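Local atomic coordinates of CELL WALL surface anchor family protein (PDB entry 2X9X), a protein that forms the repeating backbone of the pneumococcal pilus, a cell-wall-anchored surface fibre that probably serves in adhesion. Residues D375-F380 with E425-S430; K267-N272 with D433-V438; D300-E305 with I352-A357. The protein carries 1 engineered substitution. One frame throughout, in Å; residues are numbered along the deposited sequence.

Contact 1 of 3, residues D375-F380 with E425-S430; sequences DAQGRF and EYTAGS
The ring of Tyr-426 carries the aliphatic part of Arg-379 on one face and meets the carbonyl O of Phe-380 at its edge. Arg-379 CD sits 3.9 Å from the Tyr-426 ring centroid, almost on the normal, a CH-pi contact, and Arg-379 CB lies 3.5 Å from Tyr-426 CE1. The chain bends at chi3 (-61°), lifting the guanidinium away from the face, its plane turned 43° from the ring. With Arg-379 CZ 5.8 Å from the centroid of the Tyr-426 ring, any cation-pi attraction is weak at most. Over one face of the guanidinium lies the side-chain amide of Gln-377; at its edge, Asp-375 and Thr-427. Arg-379 NH2 donates in the guanidinium plane to Thr-427 OG1 at 2.9 Å, while NE and NH1 grip Asp-375 OD2 side-on in a salt bridge. Asp-375 OD1 accepts from Gln-377 N, giving an Asx turn, and from Arg-379 N on the opposite face of the carboxylate. Aspartate is short enough to fold back over this type I turn, whose Gly-378 takes a positive phi. The turn leads into strand 379-385, whose Phe-380 stacks on Phe-283. A type II turn, Thr-427 to Ser-430, is braced by Gly-429 N donating to Glu-425 OE1.

Contact 2 of 3, residues K267-N272 with D433-V438; sequences KFVKVN and DDATKV
Lys-267 to Val-271 pairs with Thr-436 to Val-438 as parallel strands, joined by four nearly straight bonds. Thr-436 N to Lys-267 O, Val-269 N to Thr-436 O, Val-438 N to Val-269 O and Val-271 N to Val-438 O all measure 2.9 Å. The first strand's other edge is paired too, the backbones of Phe-268 and Lys-270 bonding to Phe-380 and Gly-378. Beyond the ladder, water takes over: one molecule accepts from Lys-267 N and donates to Asp-434 O. A second bridges Lys-267 NZ and Asp-434 OD2, whose direct salt bridge is a weak 3.4 Å. The ammonium also binds the carbonyl of Tyr-417, and Asp-434 OD1 accepts from Tyr-426 N. Thr-436 OG1 is paired with Lys-266 NZ, while the extended Lys-437 reaches Asp-275, packing against Val-271. The ring of Phe-268 lies alongside Thr-436 (Phe-268 CD1 to Thr-436 CB 3.6 Å); on the opposite face Val-269 CG2 meets Ala-435 CB. Bends at chi2 (70°) and chi4 carry Lys-270 across Val-438 at about a right angle; its NZ donates to Val-271 O and is covalently joined to Asn-440 CG. Such a lysine-asparagine isopeptide bond between a domain's first and last strands is characteristic of Cna-B-like pilin domains.

Contact 3 of 3, residues D300-E305 with I352-A357; sequences DKVSQE and IAANNA
Asn-356 ND2 donates to Lys-301 O at 2.9 Å, the one hydrogen bond between the two segments. It is somewhat bent (147° at the hydrogen), with the carbonyl oxygen 21° out of the amide plane. Asn-356 CG stands beside its own backbone N (chi1 -63°), which turns the amide across to the other segment. The same nitrogen also donates to Glu-306, which in addition accepts from Ser-303 N. Because Ser-303 occupies the N-cap of helix 304-325 and its hydroxyl caps a backbone N beyond it, the pattern is consistent with a capping box. Asparagine suits its place: one amide nitrogen can serve two acceptors. Arg-297 NE donates to Asn-355 OD1.

In the backbone, a weak bond from Asn-356 N to Ala-354 O closes an inverse gamma turn centred on Asn-355, turning the chain out of helix 338-354.

The apolar contacts are aliphatic. Lys-301 CG rests 4.1 Å from Ala-357 CB before its chain leads away. Val-302 CG1 approaches Ala-354 CB at 4.0 Å, though Val-302 has two conformers and the detail is doubtful. The small side chain of Ala-354 lets the backbones approach, Val-302 CA to Ala-354 CA 6.0 Å.

The chemistry implies a modest, largely aliphatic surface fixed in direction by a single amide bond, with Glu-306 linking that amide to the N-cap.

From the N terminus the chain first builds the earlier sheets, then reaches 267-272 in strand 260-271, the opening half of contact 2. It then runs out through helices 304-325 and 338-354, and contact 3 closes this excursion by bringing 352-357 back to 300-305. Further on, 375-380 and 425-430 close a second loop, contact 1. Finally 433-438 returns to strand 260-271 and closes contact 2, which thus encloses the other two; contacts 1 and 3 follow in series, and none cross. Contacts 1 and 2 touch in one sheet, where strand 260-271 lies between strands 379-385 and 436-439. Contact 3 ties together the helical hairpin, its centre about 27 Å from theirs.

Contact 1 of 3, residues D375-F380 with E425-S430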
loop_
_atom_site.group_PDB
_atom_site.type_symbol
_atom_site.label_atom_id
_atom_site.label_comp_id
_atom_site.label_asym_id
_atom_site.label_seq_id
_atom_site.Cartn_x
_atom_site.Cartn_y
_atom_site.Cartn_z
ATOM N N ASP A 375 22.373 12.654 10.040
ATOM C CA ASP A 375 23.309 11.670 10.590
ATOM C C ASP A 375 24.757 12.049 10.268
ATOM O O ASP A 375 25.016 13.158 9.802
ATOM C CB ASP A 375 22.961 10.234 10.152
ATOM C CG ASP A 375 23.173 9.984 8.663
ATOM O OD1 ASP A 375 23.821 10.808 7.982
ATOM O OD2 ASP A 375 22.691 8.935 8.172
ATOM N N ALA A 376 25.693 11.144 10.537
ATOM C CA ALA A 376 27.114 11.443 10.362
ATOM C C ALA A 376 27.511 11.584 8.892
ATOM O O ALA A 376 28.605 12.059 8.572
ATOM C CB ALA A 376 27.973 10.392 11.052
ATOM N N GLN A 377 26.620 11.157 8.005
ATOM C CA GLN A 377 26.809 11.354 6.574
ATOM C C GLN A 377 25.951 12.518 6.092
ATOM O O GLN A 377 25.737 12.690 4.889
ATOM C CB GLN A 377 26.464 10.079 5.813
ATOM C CG GLN A 377 27.257 8.866 6.292
ATOM C CD GLN A 377 26.701 7.554 5.777
ATOM O OE1 GLN A 377 26.519 6.603 6.541
ATOM N NE2 GLN A 377 26.420 7.496 4.481
ATOM N N GLY A 378 25.458 13.311 7.044
ATOM C CA GLY A 378 24.668 14.498 6.750
ATOM C C GLY A 378 23.242 14.212 6.312
ATOM O O GLY A 378 22.492 15.136 5.970
ATOM N N ARG A 379 22.852 12.940 6.340
ATOM C CA ARG A 379 21.589 12.521 5.734
ATOM C C ARG A 379 20.361 12.751 6.607
ATOM O O ARG A 379 20.381 12.520 7.819
ATOM C CB ARG A 379 21.641 11.040 5.343
ATOM C CG ARG A 379 22.735 10.690 4.347
ATOM C CD ARG A 379 22.777 9.194 4.089
ATOM N NE ARG A 379 23.063 8.440 5.307
ATOM C CZ ARG A 379 23.464 7.174 5.321
ATOM N NH1 ARG A 379 23.704 6.567 6.476
ATOM N NH2 ARG A 379 23.628 6.518 4.181
ATOM N N PHE A 380 19.287 13.192 5.967
ATOM C CA PHE A 380 17.963 13.149 6.570
ATOM C C PHE A 380 16.906 13.104 5.473
ATOM O O PHE A 380 17.185 13.436 4.320
ATOM C CB PHE A 380 17.735 14.296 7.571
ATOM C CG PHE A 380 17.919 15.672 6.996
ATOM C CD1 PHE A 380 19.186 16.196 6.809
ATOM C CD2 PHE A 380 16.820 16.460 6.688
ATOM C CE1 PHE A 380 19.359 17.470 6.295
ATOM C CE2 PHE A 380 16.983 17.738 6.172
ATOM C CZ PHE A 380 18.259 18.244 5.978
ATOM N N GLU A 425 24.760 13.297 -3.847
ATOM C CA GLU A 425 24.507 11.898 -3.501
ATOM C C GLU A 425 24.022 11.782 -2.058
ATOM O O GLU A 425 24.689 12.257 -1.142
ATOM C CB GLU A 425 25.789 11.070 -3.652
ATOM C CG GLU A 425 26.246 10.847 -5.082
ATOM C CD GLU A 425 27.681 10.343 -5.163
ATOM O OE1 GLU A 425 28.488 10.697 -4.277
ATOM O OE2 GLU A 425 28.000 9.599 -6.115
ATOM N N TYR A 426 22.865 11.155 -1.849
ATOM C CA TYR A 426 22.406 10.883 -0.489
ATOM C C TYR A 426 23.497 10.132 0.264
ATOM O O TYR A 426 23.892 10.512 1.367
ATOM C CB TYR A 426 21.138 10.035 -0.523
ATOM C CG TYR A 426 20.353 9.991 0.767
ATOM C CD1 TYR A 426 20.084 11.152 1.489
ATOM C CD2 TYR A 426 19.834 8.790 1.242
ATOM C CE1 TYR A 426 19.329 11.110 2.658
ATOM C CE2 TYR A 426 19.085 8.741 2.403
ATOM C CZ TYR A 426 18.837 9.903 3.108
ATOM O OH TYR A 426 18.083 9.853 4.262
ATOM N N THR A 427 23.983 9.056 -0.345
ATOM C CA THR A 427 25.087 8.296 0.222
ATOM C C THR A 427 26.288 8.416 -0.704
ATOM O O THR A 427 26.215 8.061 -1.880
ATOM C CB THR A 427 24.709 6.820 0.436
ATOM O OG1 THR A 427 23.554 6.743 1.283
ATOM C CG2 THR A 427 25.851 6.061 1.089
ATOM N N ALA A 428 27.384 8.944 -0.170
ATOM C CA ALA A 428 28.579 9.210 -0.961
ATOM C C ALA A 428 29.040 7.981 -1.736
ATOM O O ALA A 428 29.192 6.895 -1.167
ATOM C CB ALA A 428 29.698 9.728 -0.068
ATOM N N GLY A 429 29.263 8.160 -3.035
ATOM C CA GLY A 429 29.764 7.095 -3.884
ATOM C C GLY A 429 28.683 6.302 -4.592
ATOM O O GLY A 429 28.980 5.392 -5.365
ATOM N N SER A 430 27.426 6.649 -4.335
ATOM C CA SER A 430 26.300 5.920 -4.909
ATOM C C SER A 430 26.220 6.082 -6.422
ATOM O O SER A 430 25.679 5.224 -7.116
ATOM C CB SER A 430 24.992 6.404 -4.294
ATOM O OG SER A 430 24.680 7.700 -4.773
#

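Contact 2 of 3, residues K267-N272 with D433-V438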
loop_
_atom_site.group_PDB
_atom_site.type_symbol
_atom_site.label_atom_id
_atom_site.label_comp_id
_atom_site.label_asym_id
_atom_site.label_seq_id
_atom_site.Cartn_x
_atom_site.Cartn_y
_atom_site.Cartn_z
ATOM N N LYS A 267 14.880 13.410 -0.031
ATOM C CA LYS A 267 16.131 13.180 0.691
ATOM C C LYS A 267 16.965 14.458 0.729
ATOM O O LYS A 267 16.917 15.265 -0.206
ATOM C CB LYS A 267 16.946 12.083 0.008
ATOM C CG LYS A 267 16.273 10.729 -0.039
ATOM C CD LYS A 267 17.016 9.795 -0.990
ATOM C CE LYS A 267 16.377 8.420 -1.034
ATOM N NZ LYS A 267 16.797 7.659 -2.249
ATOM N N PHE A 268 17.725 14.630 1.810
ATOM C CA PHE A 268 18.590 15.795 2.004
ATOM C C PHE A 268 19.966 15.383 2.533
ATOM O O PHE A 268 20.088 14.376 3.237
ATOM C CB PHE A 268 17.971 16.758 3.022
ATOM C CG PHE A 268 16.569 17.183 2.696
ATOM C CD1 PHE A 268 16.335 18.324 1.948
ATOM C CD2 PHE A 268 15.484 16.454 3.155
ATOM C CE1 PHE A 268 15.039 18.728 1.652
ATOM C CE2 PHE A 268 14.189 16.851 2.864
ATOM C CZ PHE A 268 13.969 17.989 2.111
ATOM N N VAL A 269 20.992 16.172 2.211
ATOM C CA VAL A 269 22.304 16.024 2.844
ATOM C C VAL A 269 22.804 17.374 3.354
ATOM O O VAL A 269 22.872 18.349 2.602
ATOM C CB VAL A 269 23.371 15.428 1.893
ATOM C CG1 VAL A 269 24.733 15.353 2.597
ATOM C CG2 VAL A 269 22.947 14.056 1.396
ATOM N N LYS A 270 23.138 17.422 4.637
ATOM C CA LYS A 270 23.722 18.607 5.255
ATOM C C LYS A 270 25.240 18.615 5.093
ATOM O O LYS A 270 25.923 17.694 5.554
ATOM C CB LYS A 270 23.374 18.644 6.740
ATOM C CG LYS A 270 23.710 19.957 7.416
ATOM C CD LYS A 270 22.770 21.048 6.933
ATOM C CE LYS A 270 23.196 22.402 7.444
ATOM N NZ LYS A 270 24.514 22.785 6.871
ATOM N N VAL A 271 25.767 19.659 4.454
ATOM C CA VAL A 271 27.212 19.800 4.260
ATOM C C VAL A 271 27.702 21.197 4.631
ATOM O O VAL A 271 26.905 22.093 4.916
ATOM C CB VAL A 271 27.615 19.551 2.789
ATOM C CG1 VAL A 271 27.283 18.128 2.367
ATOM C CG2 VAL A 271 26.932 20.558 1.879
ATOM N N ASN A 272 29.021 21.378 4.625
ATOM C CA ASN A 272 29.597 22.716 4.710
ATOM C C ASN A 272 30.068 23.182 3.336
ATOM O O ASN A 272 29.760 22.548 2.325
ATOM C CB ASN A 272 30.720 22.789 5.753
ATOM C CG ASN A 272 31.922 21.922 5.400
ATOM O OD1 ASN A 272 32.075 21.471 4.264
ATOM N ND2 ASN A 272 32.787 21.692 6.384
ATOM N N ASP A 433 22.815 11.329 -7.819
ATOM C CA ASP A 433 22.628 12.598 -7.133
ATOM C C ASP A 433 21.156 12.751 -6.783
ATOM O O ASP A 433 20.416 13.486 -7.446
ATOM C CB ASP A 433 23.120 13.758 -8.000
ATOM C CG ASP A 433 24.621 13.738 -8.188
ATOM O OD1 ASP A 433 25.313 14.496 -7.479
ATOM O OD2 ASP A 433 25.113 12.951 -9.029
ATOM N N ASP A 434 20.743 12.045 -5.735
ATOM C CA ASP A 434 19.328 11.898 -5.411
ATOM C C ASP A 434 18.893 12.634 -4.144
ATOM O O ASP A 434 17.850 12.322 -3.564
ATOM C CB ASP A 434 18.954 10.411 -5.321
ATOM C CG ASP A 434 19.823 9.635 -4.336
ATOM O OD1 ASP A 434 20.800 10.199 -3.799
ATOM O OD2 ASP A 434 19.523 8.444 -4.098
ATOM N N ALA A 435 19.680 13.620 -3.725
ATOM C CA ALA A 435 19.362 14.390 -2.526
ATOM C C ALA A 435 19.517 15.894 -2.735
ATOM O O ALA A 435 20.306 16.342 -3.574
ATOM C CB ALA A 435 20.218 13.927 -1.349
ATOM N N THR A 436 18.757 16.661 -1.960
ATOM C CA THR A 436 18.886 18.112 -1.911
ATOM C C THR A 436 20.058 18.485 -1.015
ATOM O O THR A 436 20.196 17.965 0.095
ATOM C CB THR A 436 17.604 18.766 -1.353
ATOM O OG1 THR A 436 16.542 18.620 -2.304
ATOM C CG2 THR A 436 17.827 20.242 -1.074
ATOM N N LYS A 437 20.902 19.383 -1.510
ATOM C CA LYS A 437 22.098 19.804 -0.799
ATOM C C LYS A 437 21.789 21.014 0.079
ATOM O O LYS A 437 21.313 22.038 -0.413
ATOM C CB LYS A 437 23.184 20.147 -1.816
ATOM C CG LYS A 437 24.555 20.380 -1.241
ATOM C CD LYS A 437 25.561 20.496 -2.387
ATOM C CE LYS A 437 26.912 20.988 -1.935
ATOM N NZ LYS A 437 27.810 21.135 -3.115
ATOM N N VAL A 438 22.047 20.889 1.377
ATOM C CA VAL A 438 21.828 21.990 2.311
ATOM C C VAL A 438 23.167 22.452 2.882
ATOM O O VAL A 438 23.825 21.719 3.625
ATOM C CB VAL A 438 20.880 21.580 3.459
ATOM C CG1 VAL A 438 20.578 22.778 4.356
ATOM C CG2 VAL A 438 19.591 20.997 2.896
HETATM O O HOH W 1 15.469 13.440 -2.791
HETATM O O HOH W 2 19.647 6.824 -2.014
#

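Contact 3 of 3, residues D300-E305 with I352-A357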
loop_
_atom_site.group_PDB
_atom_site.type_symbol
_atom_site.label_atom_id
_atom_site.label_comp_id
_atom_site.label_asym_id
_atom_site.label_seq_id
_atom_site.Cartn_x
_atom_site.Cartn_y
_atom_site.Cartn_z
ATOM N N ASP A 300 -4.069 12.925 17.610
ATOM C CA ASP A 300 -5.110 11.956 17.950
ATOM C C ASP A 300 -5.011 10.672 17.125
ATOM O O ASP A 300 -5.818 9.758 17.292
ATOM C CB ASP A 300 -6.505 12.572 17.815
ATOM C CG ASP A 300 -6.839 12.956 16.389
ATOM O OD1 ASP A 300 -5.943 13.455 15.678
ATOM O OD2 ASP A 300 -8.004 12.764 15.981
ATOM N N LYS A 301 -4.016 10.601 16.242
ATOM C CA LYS A 301 -3.810 9.406 15.426
ATOM C C LYS A 301 -2.530 8.676 15.797
ATOM O O LYS A 301 -2.114 7.750 15.103
ATOM C CB LYS A 301 -3.769 9.762 13.938
ATOM C CG LYS A 301 -5.070 10.324 13.406
ATOM C CD LYS A 301 -6.201 9.325 13.559
ATOM C CE LYS A 301 -7.491 9.862 12.966
ATOM N NZ LYS A 301 -8.578 8.844 13.022
ATOM N N VAL A 302 -1.905 9.101 16.890
ATOM C CA VAL A 302 -0.661 8.501 17.347
ATOM C C VAL A 302 -0.805 8.034 18.795
ATOM O O VAL A 302 -1.351 8.758 19.631
ATOM C CB VAL A 302 0.501 9.502 17.247
ATOM C CG1 VAL A 302 1.836 8.800 17.467
ATOM C CG2 VAL A 302 0.485 10.185 15.893
ATOM N N SER A 303 -0.318 6.830 19.084
ATOM C CA SER A 303 -0.435 6.265 20.423
ATOM C C SER A 303 0.597 6.838 21.388
ATOM O O SER A 303 1.608 7.407 20.972
ATOM C CB SER A 303 -0.295 4.745 20.375
ATOM O OG SER A 303 1.057 4.377 20.176
ATOM N N GLN A 304 0.332 6.677 22.681
ATOM C CA GLN A 304 1.264 7.109 23.712
ATOM C C GLN A 304 2.620 6.435 23.513
ATOM O O GLN A 304 3.664 7.075 23.638
ATOM C CB GLN A 304 0.704 6.781 25.099
ATOM C CG GLN A 304 1.630 7.145 26.248
ATOM C CD GLN A 304 1.849 8.639 26.368
ATOM O OE1 GLN A 304 1.007 9.437 25.954
ATOM N NE2 GLN A 304 2.985 9.027 26.937
ATOM N N GLU A 305 2.597 5.143 23.189
ATOM C CA GLU A 305 3.824 4.377 22.986
ATOM C C GLU A 305 4.617 4.862 21.771
ATOM O O GLU A 305 5.855 4.889 21.792
ATOM C CB GLU A 305 3.518 2.880 22.858
ATOM C CG GLU A 305 2.975 2.235 24.133
ATOM C CD GLU A 305 1.475 2.426 24.314
ATOM O OE1 GLU A 305 0.818 3.001 23.416
ATOM O OE2 GLU A 305 0.948 1.991 25.360
ATOM N N ILE A 352 8.894 7.600 11.514
ATOM C CA ILE A 352 8.052 7.034 10.465
ATOM C C ILE A 352 6.884 6.260 11.078
ATOM O O ILE A 352 5.741 6.386 10.630
ATOM C CB ILE A 352 8.872 6.147 9.513
ATOM C CG1 ILE A 352 9.832 7.014 8.695
ATOM C CG2 ILE A 352 7.963 5.351 8.589
ATOM C CD1 ILE A 352 10.911 6.225 7.979
ATOM N N ALA A 353 7.170 5.487 12.125
ATOM C CA ALA A 353 6.137 4.703 12.801
ATOM C C ALA A 353 5.103 5.589 13.500
ATOM O O ALA A 353 3.926 5.229 13.591
ATOM C CB ALA A 353 6.766 3.730 13.793
ATOM N N ALA A 354 5.541 6.739 13.999
ATOM C CA ALA A 354 4.636 7.676 14.663
ATOM C C ALA A 354 3.870 8.585 13.694
ATOM O O ALA A 354 2.800 9.103 14.038
ATOM C CB ALA A 354 5.392 8.506 15.693
ATOM N N ASN A 355 4.414 8.778 12.492
ATOM C CA ASN A 355 3.788 9.632 11.480
ATOM C C ASN A 355 2.625 8.902 10.791
ATOM O O ASN A 355 2.683 8.614 9.594
ATOM C CB ASN A 355 4.811 10.070 10.423
ATOM C CG ASN A 355 5.806 11.114 10.936
ATOM O OD1 ASN A 355 5.684 11.637 12.049
ATOM N ND2 ASN A 355 6.793 11.429 10.104
ATOM N N ASN A 356 1.578 8.589 11.549
ATOM C CA ASN A 356 0.425 7.879 10.992
ATOM C C ASN A 356 -0.452 8.766 10.114
ATOM O O ASN A 356 -1.138 8.282 9.210
ATOM C CB ASN A 356 -0.418 7.266 12.116
ATOM C CG ASN A 356 0.343 6.223 12.902
ATOM O OD1 ASN A 356 0.988 5.346 12.324
ATOM N ND2 ASN A 356 0.263 6.300 14.230
ATOM N N ALA A 357 -0.416 10.065 10.381
ATOM C CA ALA A 357 -1.198 11.036 9.631
ATOM C C ALA A 357 -0.550 12.397 9.812
ATOM O O ALA A 357 0.090 12.644 10.837
ATOM C CB ALA A 357 -2.644 11.059 10.125
#